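Methyltransferase (Pyrococcus horikoshii, PDB 1IXK) probably transfers methyl groups from S-adenosyl-L-methionine to carbon 5 of cytidines in RNA, most likely tRNA. Local coordinates at residues Thr246-Glu250 against Pro251-Glu255; Phe87-Thr90 against Ser91-Glu94; Ala148-Asp152 against Glu153-Arg157. All coordinates share one frame; numbering follows the deposited sequence.

Contact 1 (Thr246-Glu250 against Pro251-Glu255); sequences TCSLE and PEENE
T246 and N254 meet because both first torsions swing their polar ends into the loop: T246 holds OG1 between its backbone N and carbonyl carbon (chi1 79°), while N254 sets CG beside its own N (chi1 -62°). T246 OG1 donates to N254 OD1 at 2.7 Å, lying in the carbonyl plane on a lone pair. The other half of the same amide is used as well: N254 ND2 gives a nearly straight bond (162°) to S248 O, 2.8 Å away, and that oxygen lies in the amide plane. With both ends held, the N254 amide has little freedom to flip. The two hydroxyls also shape the backbone. T246 OG1 accepts from S248 N and S248 OG from E250 N, making two successive ST turns in the loop that joins strand 240-246 to helix 255-264 of the Rossmann-like methyltransferase domain. Between T246 and S248 sits C247, the predicted nucleophile, which is disulfide-bonded to C197 in this crystal. S248 OG donates in turn to E253 OE2 at 2.8 Å, coming from above the carboxylate plane; R213 forms a salt bridge with that same oxygen. E250 and E253 run side by side, with E250 CG 3.4 Å from E253 OE2. E250 turns its carboxylate to R23, S200 and Y24, and R23 also pairs with E252. On the backbone, E253 N bonds to E250 O at 3.1 Å.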
ATOM      1  N   THR A 246      -4.362   1.152   2.571  1.00 11.95           N
ATOM      2  CA  THR A 246      -4.826   2.407   1.989  1.00 13.33           C
ATOM      3  C   THR A 246      -3.780   3.478   2.285  1.00 15.74           C
ATOM      4  O   THR A 246      -2.875   3.270   3.092  1.00 15.62           O
ATOM      5  CB  THR A 246      -6.124   2.927   2.631  1.00 12.82           C
ATOM      6  OG1 THR A 246      -5.798   3.561   3.874  1.00 13.99           O
ATOM      7  CG2 THR A 246      -7.118   1.797   2.878  1.00 12.86           C
ATOM      8  N   CYS A 247      -3.926   4.627   1.633  1.00 15.38           N
ATOM      9  CA  CYS A 247      -3.041   5.757   1.865  1.00 19.74           C
ATOM     10  C   CYS A 247      -3.894   6.876   2.433  1.00 18.88           C
ATOM     11  O   CYS A 247      -3.766   8.038   2.054  1.00 18.81           O
ATOM     12  CB  CYS A 247      -2.377   6.202   0.568  1.00 23.05           C
ATOM     13  SG  CYS A 247      -0.859   5.267   0.204  1.00 32.30           S
ATOM     14  N   SER A 248      -4.771   6.501   3.357  1.00 18.02           N
ATOM     15  CA  SER A 248      -5.674   7.447   3.996  1.00 17.15           C
ATOM     16  C   SER A 248      -5.451   7.475   5.500  1.00 17.04           C
ATOM     17  O   SER A 248      -5.065   6.472   6.096  1.00 16.75           O
ATOM     18  CB  SER A 248      -7.124   7.049   3.705  1.00 18.92           C
ATOM     19  OG  SER A 248      -8.041   7.816   4.471  1.00 19.09           O
ATOM     20  N   LEU A 249      -5.697   8.630   6.109  1.00 14.97           N
ATOM     21  CA  LEU A 249      -5.556   8.780   7.552  1.00 16.47           C
ATOM     22  C   LEU A 249      -6.907   8.577   8.238  1.00 15.71           C
ATOM     23  O   LEU A 249      -6.971   8.408   9.458  1.00 16.03           O
ATOM     24  CB  LEU A 249      -5.054  10.182   7.896  1.00 16.17           C
ATOM     25  CG  LEU A 249      -3.644  10.560   7.457  1.00 19.16           C
ATOM     26  CD1 LEU A 249      -3.425  12.051   7.699  1.00 20.23           C
ATOM     27  CD2 LEU A 249      -2.638   9.720   8.226  1.00 19.36           C
ATOM     28  N   GLU A 250      -7.978   8.579   7.448  1.00 15.00           N
ATOM     29  CA  GLU A 250      -9.335   8.457   7.987  1.00 15.76           C
ATOM     30  C   GLU A 250      -9.699   7.094   8.563  1.00 14.51           C
ATOM     31  O   GLU A 250      -9.591   6.069   7.886  1.00 13.80           O
ATOM     32  CB  GLU A 250     -10.387   8.808   6.917  1.00 17.43           C
ATOM     33  CG  GLU A 250     -10.108  10.045   6.069  1.00 18.29           C
ATOM     34  CD  GLU A 250      -9.723  11.263   6.883  1.00 20.00           C
ATOM     35  OE1 GLU A 250     -10.313  11.485   7.963  1.00 17.65           O
ATOM     36  OE2 GLU A 250      -8.830  12.007   6.436  1.00 20.98           O
ATOM     37  N   PRO A 251     -10.152   7.068   9.823  1.00 13.82           N
ATOM     38  CA  PRO A 251     -10.532   5.795  10.442  1.00 14.12           C
ATOM     39  C   PRO A 251     -11.666   5.121   9.666  1.00 13.56           C
ATOM     40  O   PRO A 251     -11.749   3.898   9.627  1.00 12.59           O
ATOM     41  CB  PRO A 251     -10.966   6.208  11.846  1.00 14.18           C
ATOM     42  CG  PRO A 251     -10.104   7.403  12.130  1.00 15.97           C
ATOM     43  CD  PRO A 251     -10.160   8.160  10.813  1.00 14.53           C
ATOM     44  N   GLU A 252     -12.535   5.920   9.044  1.00 13.23           N
ATOM     45  CA  GLU A 252     -13.658   5.367   8.289  1.00 13.32           C
ATOM     46  C   GLU A 252     -13.229   4.470   7.130  1.00 13.65           C
ATOM     47  O   GLU A 252     -13.951   3.543   6.761  1.00 12.20           O
ATOM     48  CB  GLU A 252     -14.571   6.487   7.752  1.00 15.70           C
ATOM     49  CG  GLU A 252     -15.402   7.206   8.822  1.00 12.02           C
ATOM     50  CD  GLU A 252     -14.673   8.360   9.478  1.00 19.05           C
ATOM     51  OE1 GLU A 252     -13.435   8.479   9.297  1.00 16.76           O
ATOM     52  OE2 GLU A 252     -15.343   9.152  10.186  1.00 15.76           O
ATOM     53  N   GLU A 253     -12.065   4.751   6.550  1.00 12.62           N
ATOM     54  CA  GLU A 253     -11.563   3.957   5.433  1.00 13.50           C
ATOM     55  C   GLU A 253     -10.581   2.895   5.908  1.00 12.68           C
ATOM     56  O   GLU A 253     -10.157   2.039   5.125  1.00 11.89           O
ATOM     57  CB  GLU A 253     -10.840   4.855   4.418  1.00 16.51           C
ATOM     58  CG  GLU A 253     -11.672   5.976   3.829  1.00 20.32           C
ATOM     59  CD  GLU A 253     -10.833   6.908   2.970  1.00 23.07           C
ATOM     60  OE1 GLU A 253     -10.399   6.492   1.876  1.00 23.59           O
ATOM     61  OE2 GLU A 253     -10.595   8.052   3.404  1.00 24.71           O
ATOM     62  N   ASN A 254     -10.220   2.953   7.187  1.00 12.77           N
ATOM     63  CA  ASN A 254      -9.251   2.017   7.750  1.00 10.30           C
ATOM     64  C   ASN A 254      -9.802   1.125   8.867  1.00 10.01           C
ATOM     65  O   ASN A 254     -10.390   0.067   8.606  1.00  9.95           O
ATOM     66  CB  ASN A 254      -8.031   2.789   8.274  1.00 12.19           C
ATOM     67  CG  ASN A 254      -7.301   3.554   7.176  1.00 14.83           C
ATOM     68  OD1 ASN A 254      -7.313   3.152   6.015  1.00 15.33           O
ATOM     69  ND2 ASN A 254      -6.641   4.644   7.550  1.00 16.29           N
ATOM     70  N   GLU A 255      -9.596   1.553  10.109  1.00  8.74           N
ATOM     71  CA  GLU A 255     -10.057   0.805  11.278  1.00  9.93           C
ATOM     72  C   GLU A 255     -11.537   0.425  11.239  1.00 11.34           C
ATOM     73  O   GLU A 255     -11.909  -0.685  11.626  1.00  9.71           O
ATOM     74  CB  GLU A 255      -9.776   1.601  12.556  1.00  9.48           C
ATOM     75  CG  GLU A 255      -8.295   1.676  12.935  1.00 14.14           C
ATOM     76  CD  GLU A 255      -7.542   2.824  12.278  1.00 14.50           C
ATOM     77  OE1 GLU A 255      -8.125   3.539  11.436  1.00 13.49           O
ATOM     78  OE2 GLU A 255      -6.353   3.008  12.613  1.00 13.78           O
TER

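Contact 2 (Phe87-Thr90 against Ser91-Glu94); sequences FSIT and STPE
T92 packs against I89 and F87 in the close part of this turn, which leads from the loop after strand 79-82 into helix 93-96. Its hydroxyl donates to I89 O at 2.7 Å, tilted 21° from the carbonyl plane, and T92 N adds a weak bond to the same oxygen. The methyl faces the hydrophobic side: T92 CG2 is 3.6 Å from F87 CE2, coming obliquely to the ring, and 4.0 Å from I89 CD1. I89 reaches it with CG1 trans to the backbone N (chi1 -176°), and buries the rest of its side chain among L63, F68, I100 and I102. Toward solvent the packing thins. S91 is exposed, and its CB stands at the edge of the F87 ring, 4.4 Å from F87 CD2, while S91 OG lies 3.6 Å from S88 CB; F87 is itself exposed and leans edge-to-face on F68. Along this side the 3-10 turn is tied by S91 N to S88 O at 3.0 Å, and T90 OG1 is hydrogen-bonded to S88 OG at 2.7 Å. T92 OG1 also accepts from F95 N as the N-cap of the helix, so one hydroxyl spends its proton on the turn and its acceptor on the helix start, fixing how the two join.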
ATOM      1  N   PHE A  87      23.126  11.490 -10.632  1.00 27.74           N
ATOM      2  CA  PHE A  87      22.283  11.808 -11.786  1.00 27.15           C
ATOM      3  C   PHE A  87      21.002  10.997 -11.640  1.00 28.06           C
ATOM      4  O   PHE A  87      20.921  10.127 -10.775  1.00 26.75           O
ATOM      5  CB  PHE A  87      22.982  11.470 -13.118  1.00 26.92           C
ATOM      6  CG  PHE A  87      23.493  10.049 -13.212  1.00 27.14           C
ATOM      7  CD1 PHE A  87      24.585   9.633 -12.452  1.00 26.88           C
ATOM      8  CD2 PHE A  87      22.883   9.127 -14.061  1.00 25.75           C
ATOM      9  CE1 PHE A  87      25.064   8.324 -12.541  1.00 25.98           C
ATOM     10  CE2 PHE A  87      23.353   7.819 -14.157  1.00 24.94           C
ATOM     11  CZ  PHE A  87      24.444   7.415 -13.394  1.00 25.78           C
ATOM     12  N   SER A  88      20.009  11.280 -12.478  1.00 27.17           N
ATOM     13  CA  SER A  88      18.722  10.585 -12.426  1.00 27.08           C
ATOM     14  C   SER A  88      18.854   9.071 -12.399  1.00 25.89           C
ATOM     15  O   SER A  88      19.471   8.476 -13.280  1.00 24.87           O
ATOM     16  CB  SER A  88      17.856  10.995 -13.616  1.00 26.83           C
ATOM     17  OG  SER A  88      16.598  10.347 -13.558  1.00 29.28           O
ATOM     18  N   ILE A  89      18.248   8.456 -11.387  1.00 25.89           N
ATOM     19  CA  ILE A  89      18.299   7.010 -11.232  1.00 26.94           C
ATOM     20  C   ILE A  89      17.588   6.314 -12.388  1.00 25.76           C
ATOM     21  O   ILE A  89      17.901   5.172 -12.723  1.00 24.44           O
ATOM     22  CB  ILE A  89      17.659   6.567  -9.891  1.00 28.25           C
ATOM     23  CG1 ILE A  89      17.816   5.057  -9.705  1.00 29.97           C
ATOM     24  CG2 ILE A  89      16.187   6.947  -9.856  1.00 29.02           C
ATOM     25  CD1 ILE A  89      19.251   4.606  -9.566  1.00 30.41           C
ATOM     26  N   THR A  90      16.635   7.008 -13.002  1.00 25.87           N
ATOM     27  CA  THR A  90      15.897   6.437 -14.122  1.00 26.50           C
ATOM     28  C   THR A  90      16.686   6.509 -15.434  1.00 26.94           C
ATOM     29  O   THR A  90      16.230   6.030 -16.470  1.00 25.50           O
ATOM     30  CB  THR A  90      14.524   7.133 -14.300  1.00 27.65           C
ATOM     31  OG1 THR A  90      14.697   8.555 -14.300  1.00 28.35           O
ATOM     32  CG2 THR A  90      13.575   6.738 -13.170  1.00 26.73           C
ATOM     33  N   SER A  91      17.875   7.099 -15.388  1.00 27.24           N
ATOM     34  CA  SER A  91      18.709   7.197 -16.584  1.00 28.15           C
ATOM     35  C   SER A  91      19.786   6.117 -16.559  1.00 28.32           C
ATOM     36  O   SER A  91      20.587   6.003 -17.485  1.00 29.56           O
ATOM     37  CB  SER A  91      19.368   8.580 -16.675  1.00 28.14           C
ATOM     38  OG  SER A  91      18.403   9.600 -16.877  1.00 28.14           O
ATOM     39  N   THR A  92      19.799   5.324 -15.492  1.00 27.56           N
ATOM     40  CA  THR A  92      20.780   4.253 -15.340  1.00 26.63           C
ATOM     41  C   THR A  92      20.390   3.002 -16.116  1.00 27.30           C
ATOM     42  O   THR A  92      19.209   2.758 -16.363  1.00 26.24           O
ATOM     43  CB  THR A  92      20.927   3.833 -13.871  1.00 25.85           C
ATOM     44  OG1 THR A  92      19.679   3.306 -13.403  1.00 25.38           O
ATOM     45  CG2 THR A  92      21.325   5.020 -13.011  1.00 26.16           C
ATOM     46  N   PRO A  93      21.386   2.194 -16.518  1.00 27.09           N
ATOM     47  CA  PRO A  93      21.118   0.962 -17.262  1.00 27.29           C
ATOM     48  C   PRO A  93      20.322   0.017 -16.359  1.00 26.26           C
ATOM     49  O   PRO A  93      19.502  -0.769 -16.832  1.00 26.76           O
ATOM     50  CB  PRO A  93      22.518   0.425 -17.558  1.00 27.37           C
ATOM     51  CG  PRO A  93      23.351   1.664 -17.621  1.00 28.24           C
ATOM     52  CD  PRO A  93      22.835   2.458 -16.450  1.00 28.88           C
ATOM     53  N   GLU A  94      20.582   0.109 -15.055  1.00 25.90           N
ATOM     54  CA  GLU A  94      19.899  -0.713 -14.060  1.00 25.26           C
ATOM     55  C   GLU A  94      18.386  -0.547 -14.199  1.00 25.36           C
ATOM     56  O   GLU A  94      17.643  -1.525 -14.244  1.00 24.62           O
ATOM     57  CB  GLU A  94      20.310  -0.301 -12.642  1.00 26.19           C
ATOM     58  CG  GLU A  94      21.707  -0.729 -12.193  1.00 27.84           C
ATOM     59  CD  GLU A  94      22.826  -0.065 -12.976  1.00 29.39           C
ATOM     60  OE1 GLU A  94      22.619   1.056 -13.486  1.00 28.65           O
ATOM     61  OE2 GLU A  94      23.921  -0.661 -13.065  1.00 29.79           O
TER

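Contact 3 (Ala148-Asp152 against Glu153-Arg157); sequences AFDVD and ENRLR
D150 and R155 form a local salt bridge across the strand-to-helix turn of a beta-alpha-beta unit, where strand 145-149 gives way to helix 153-166 before the chain returns as strand 171-174. The arginine grips the carboxylate side-on, with one nitrogen to each oxygen. R155 NE meets the syn lone pair of D150 OD2 at 3.0 Å, and R155 NH2 reaches D150 OD1 at 2.9 Å, the oxygen lying almost exactly in the guanidinium plane. The fit is not flat, since the two planes are turned 37° apart. A bend at chi3 (56°) folds the end of R155 back over the turn, where it also touches A128 of the predicted S-adenosyl-L-methionine loop. D150 OD1 has a second donor: D152 N closes an Asx turn at 2.9 Å, arriving from the face opposite to NH2. D152 then serves as N-cap, its OD1 accepting from R155 N at 2.9 Å from above the carboxylate plane, while D152 O takes L156 N in the first helical turn. A water joins V151 O to E153 N, 3.0 Å from each; H175 also donates to V151 O. L156 CB comes within 4.2 Å of D150 CB, and the leucine packs on L173. An acidic residue at the end of this strand commonly binds the ribose hydroxyls in class I methyltransferases, and D150 is predicted to bind S-adenosyl-L-methionine. With R155 and D152 N gripping it, the D150 carboxylate is fixed in rotation.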
ATOM      1  N   ALA A 148      -4.794  -9.855 -12.137  1.00 10.62           N
ATOM      2  CA  ALA A 148      -4.921  -8.419 -11.886  1.00 12.50           C
ATOM      3  C   ALA A 148      -5.978  -7.852 -12.831  1.00 12.38           C
ATOM      4  O   ALA A 148      -6.209  -8.398 -13.912  1.00 10.50           O
ATOM      5  CB  ALA A 148      -3.585  -7.717 -12.101  1.00 13.47           C
ATOM      6  N   PHE A 149      -6.611  -6.758 -12.413  1.00 14.01           N
ATOM      7  CA  PHE A 149      -7.680  -6.127 -13.186  1.00 15.68           C
ATOM      8  C   PHE A 149      -7.484  -4.621 -13.351  1.00 15.28           C
ATOM      9  O   PHE A 149      -7.115  -3.927 -12.403  1.00 18.22           O
ATOM     10  CB  PHE A 149      -9.034  -6.355 -12.494  1.00 16.79           C
ATOM     11  CG  PHE A 149      -9.317  -7.791 -12.141  1.00 17.94           C
ATOM     12  CD1 PHE A 149      -8.609  -8.429 -11.125  1.00 17.81           C
ATOM     13  CD2 PHE A 149     -10.309  -8.499 -12.812  1.00 17.79           C
ATOM     14  CE1 PHE A 149      -8.887  -9.752 -10.782  1.00 19.57           C
ATOM     15  CE2 PHE A 149     -10.595  -9.824 -12.476  1.00 20.06           C
ATOM     16  CZ  PHE A 149      -9.882 -10.452 -11.459  1.00 18.40           C
ATOM     17  N   ASP A 150      -7.741  -4.120 -14.555  1.00 15.16           N
ATOM     18  CA  ASP A 150      -7.634  -2.691 -14.839  1.00 15.60           C
ATOM     19  C   ASP A 150      -8.710  -2.347 -15.866  1.00 16.16           C
ATOM     20  O   ASP A 150      -8.766  -2.959 -16.930  1.00 14.48           O
ATOM     21  CB  ASP A 150      -6.259  -2.351 -15.416  1.00 19.24           C
ATOM     22  CG  ASP A 150      -5.946  -0.855 -15.353  1.00 22.10           C
ATOM     23  OD1 ASP A 150      -6.892  -0.033 -15.390  1.00 23.81           O
ATOM     24  OD2 ASP A 150      -4.750  -0.502 -15.271  1.00 23.04           O
ATOM     25  N   VAL A 151      -9.567  -1.380 -15.549  1.00 17.77           N
ATOM     26  CA  VAL A 151     -10.630  -0.980 -16.471  1.00 17.69           C
ATOM     27  C   VAL A 151     -10.098  -0.080 -17.586  1.00 20.13           C
ATOM     28  O   VAL A 151     -10.786   0.165 -18.579  1.00 20.96           O
ATOM     29  CB  VAL A 151     -11.760  -0.232 -15.731  1.00 19.61           C
ATOM     30  CG1 VAL A 151     -12.359  -1.134 -14.649  1.00 18.60           C
ATOM     31  CG2 VAL A 151     -11.221   1.057 -15.116  1.00 20.11           C
ATOM     32  N   ASP A 152      -8.870   0.402 -17.419  1.00 19.18           N
ATOM     33  CA  ASP A 152      -8.234   1.292 -18.393  1.00 21.07           C
ATOM     34  C   ASP A 152      -7.296   0.497 -19.293  1.00 20.07           C
ATOM     35  O   ASP A 152      -6.196   0.139 -18.879  1.00 20.13           O
ATOM     36  CB  ASP A 152      -7.436   2.375 -17.657  1.00 22.35           C
ATOM     37  CG  ASP A 152      -6.891   3.445 -18.592  1.00 26.18           C
ATOM     38  OD1 ASP A 152      -6.354   3.097 -19.661  1.00 26.67           O
ATOM     39  OD2 ASP A 152      -6.988   4.640 -18.245  1.00 30.12           O
ATOM     40  N   GLU A 153      -7.721   0.239 -20.526  1.00 20.11           N
ATOM     41  CA  GLU A 153      -6.904  -0.536 -21.458  1.00 20.13           C
ATOM     42  C   GLU A 153      -5.534   0.069 -21.751  1.00 21.78           C
ATOM     43  O   GLU A 153      -4.544  -0.658 -21.857  1.00 20.44           O
ATOM     44  CB  GLU A 153      -7.641  -0.747 -22.782  1.00 21.68           C
ATOM     45  CG  GLU A 153      -6.948  -1.766 -23.692  1.00 20.51           C
ATOM     46  CD  GLU A 153      -7.045  -3.185 -23.147  1.00 21.18           C
ATOM     47  OE1 GLU A 153      -8.170  -3.720 -23.098  1.00 20.17           O
ATOM     48  OE2 GLU A 153      -6.002  -3.766 -22.762  1.00 19.76           O
ATOM     49  N   ASN A 154      -5.472   1.391 -21.895  1.00 21.72           N
ATOM     50  CA  ASN A 154      -4.204   2.050 -22.178  1.00 25.64           C
ATOM     51  C   ASN A 154      -3.214   1.818 -21.048  1.00 24.45           C
ATOM     52  O   ASN A 154      -2.042   1.535 -21.282  1.00 26.20           O
ATOM     53  CB  ASN A 154      -4.408   3.554 -22.374  1.00 28.38           C
ATOM     54  CG  ASN A 154      -5.288   3.870 -23.564  1.00 31.68           C
ATOM     55  OD1 ASN A 154      -5.057   3.380 -24.669  1.00 32.69           O
ATOM     56  ND2 ASN A 154      -6.303   4.700 -23.345  1.00 34.13           N
ATOM     57  N   ARG A 155      -3.698   1.938 -19.820  1.00 23.54           N
ATOM     58  CA  ARG A 155      -2.859   1.738 -18.649  1.00 23.46           C
ATOM     59  C   ARG A 155      -2.455   0.270 -18.564  1.00 22.53           C
ATOM     60  O   ARG A 155      -1.311  -0.054 -18.233  1.00 20.67           O
ATOM     61  CB  ARG A 155      -3.626   2.152 -17.393  1.00 24.73           C
ATOM     62  CG  ARG A 155      -2.793   2.200 -16.126  1.00 26.82           C
ATOM     63  CD  ARG A 155      -3.526   2.991 -15.052  1.00 26.68           C
ATOM     64  NE  ARG A 155      -4.854   2.444 -14.785  1.00 28.93           N
ATOM     65  CZ  ARG A 155      -5.773   3.050 -14.043  1.00 28.25           C
ATOM     66  NH1 ARG A 155      -5.507   4.226 -13.493  1.00 30.52           N
ATOM     67  NH2 ARG A 155      -6.956   2.481 -13.848  1.00 28.38           N
ATOM     68  N   LEU A 156      -3.396  -0.616 -18.876  1.00 20.68           N
ATOM     69  CA  LEU A 156      -3.132  -2.048 -18.840  1.00 21.30           C
ATOM     70  C   LEU A 156      -2.035  -2.379 -19.848  1.00 22.35           C
ATOM     71  O   LEU A 156      -1.158  -3.199 -19.577  1.00 20.84           O
ATOM     72  CB  LEU A 156      -4.414  -2.829 -19.157  1.00 22.14           C
ATOM     73  CG  LEU A 156      -4.394  -4.343 -18.929  1.00 24.56           C
ATOM     74  CD1 LEU A 156      -5.826  -4.878 -18.909  1.00 26.01           C
ATOM     75  CD2 LEU A 156      -3.572  -5.026 -20.021  1.00 24.07           C
ATOM     76  N   ARG A 157      -2.082  -1.736 -21.011  1.00 22.49           N
ATOM     77  CA  ARG A 157      -1.072  -1.958 -22.039  1.00 25.00           C
ATOM     78  C   ARG A 157       0.295  -1.506 -21.544  1.00 25.09           C
ATOM     79  O   ARG A 157       1.305  -2.166 -21.789  1.00 26.40           O
ATOM     80  CB  ARG A 157      -1.433  -1.191 -23.311  1.00 26.14           C
ATOM     81  CG  ARG A 157      -2.560  -1.814 -24.098  1.00 29.92           C
ATOM     82  CD  ARG A 157      -3.100  -0.846 -25.133  1.00 32.68           C
ATOM     83  NE  ARG A 157      -4.113  -1.468 -25.979  1.00 34.11           N
ATOM     84  CZ  ARG A 157      -5.067  -0.794 -26.610  1.00 35.65           C
ATOM     85  NH1 ARG A 157      -5.135   0.525 -26.481  1.00 37.26           N
ATOM     86  NH2 ARG A 157      -5.947  -1.434 -27.371  1.00 34.60           N
TER
HETATM   87  O   HOH W   1     -10.430   0.968 -21.493  1.00 27.26           O

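How the contacts relate
Along the chain the order is contact 2, contact 3, contact 1, and none touches another. Contact 2 sits in the N-terminal RsmF-type region with its small antiparallel sheet, its centre about 35 Å from that of contact 1 and about 27 Å from that of contact 3. Contacts 1 and 3 share the Rossmann-like domain, centres about 26 Å apart and nearest atoms about 15 Å. Both follow parallel strands of one mixed sheet, 145-149 and 240-246, separated by strands 121-124 and 188-194. This is consistent with a cofactor site between them, contact 3 holding an aspartate predicted to bind the cofactor and contact 1 the predicted nucleophile. All three run into the start of a helix, and in contacts 2 and 3 a side chain caps it.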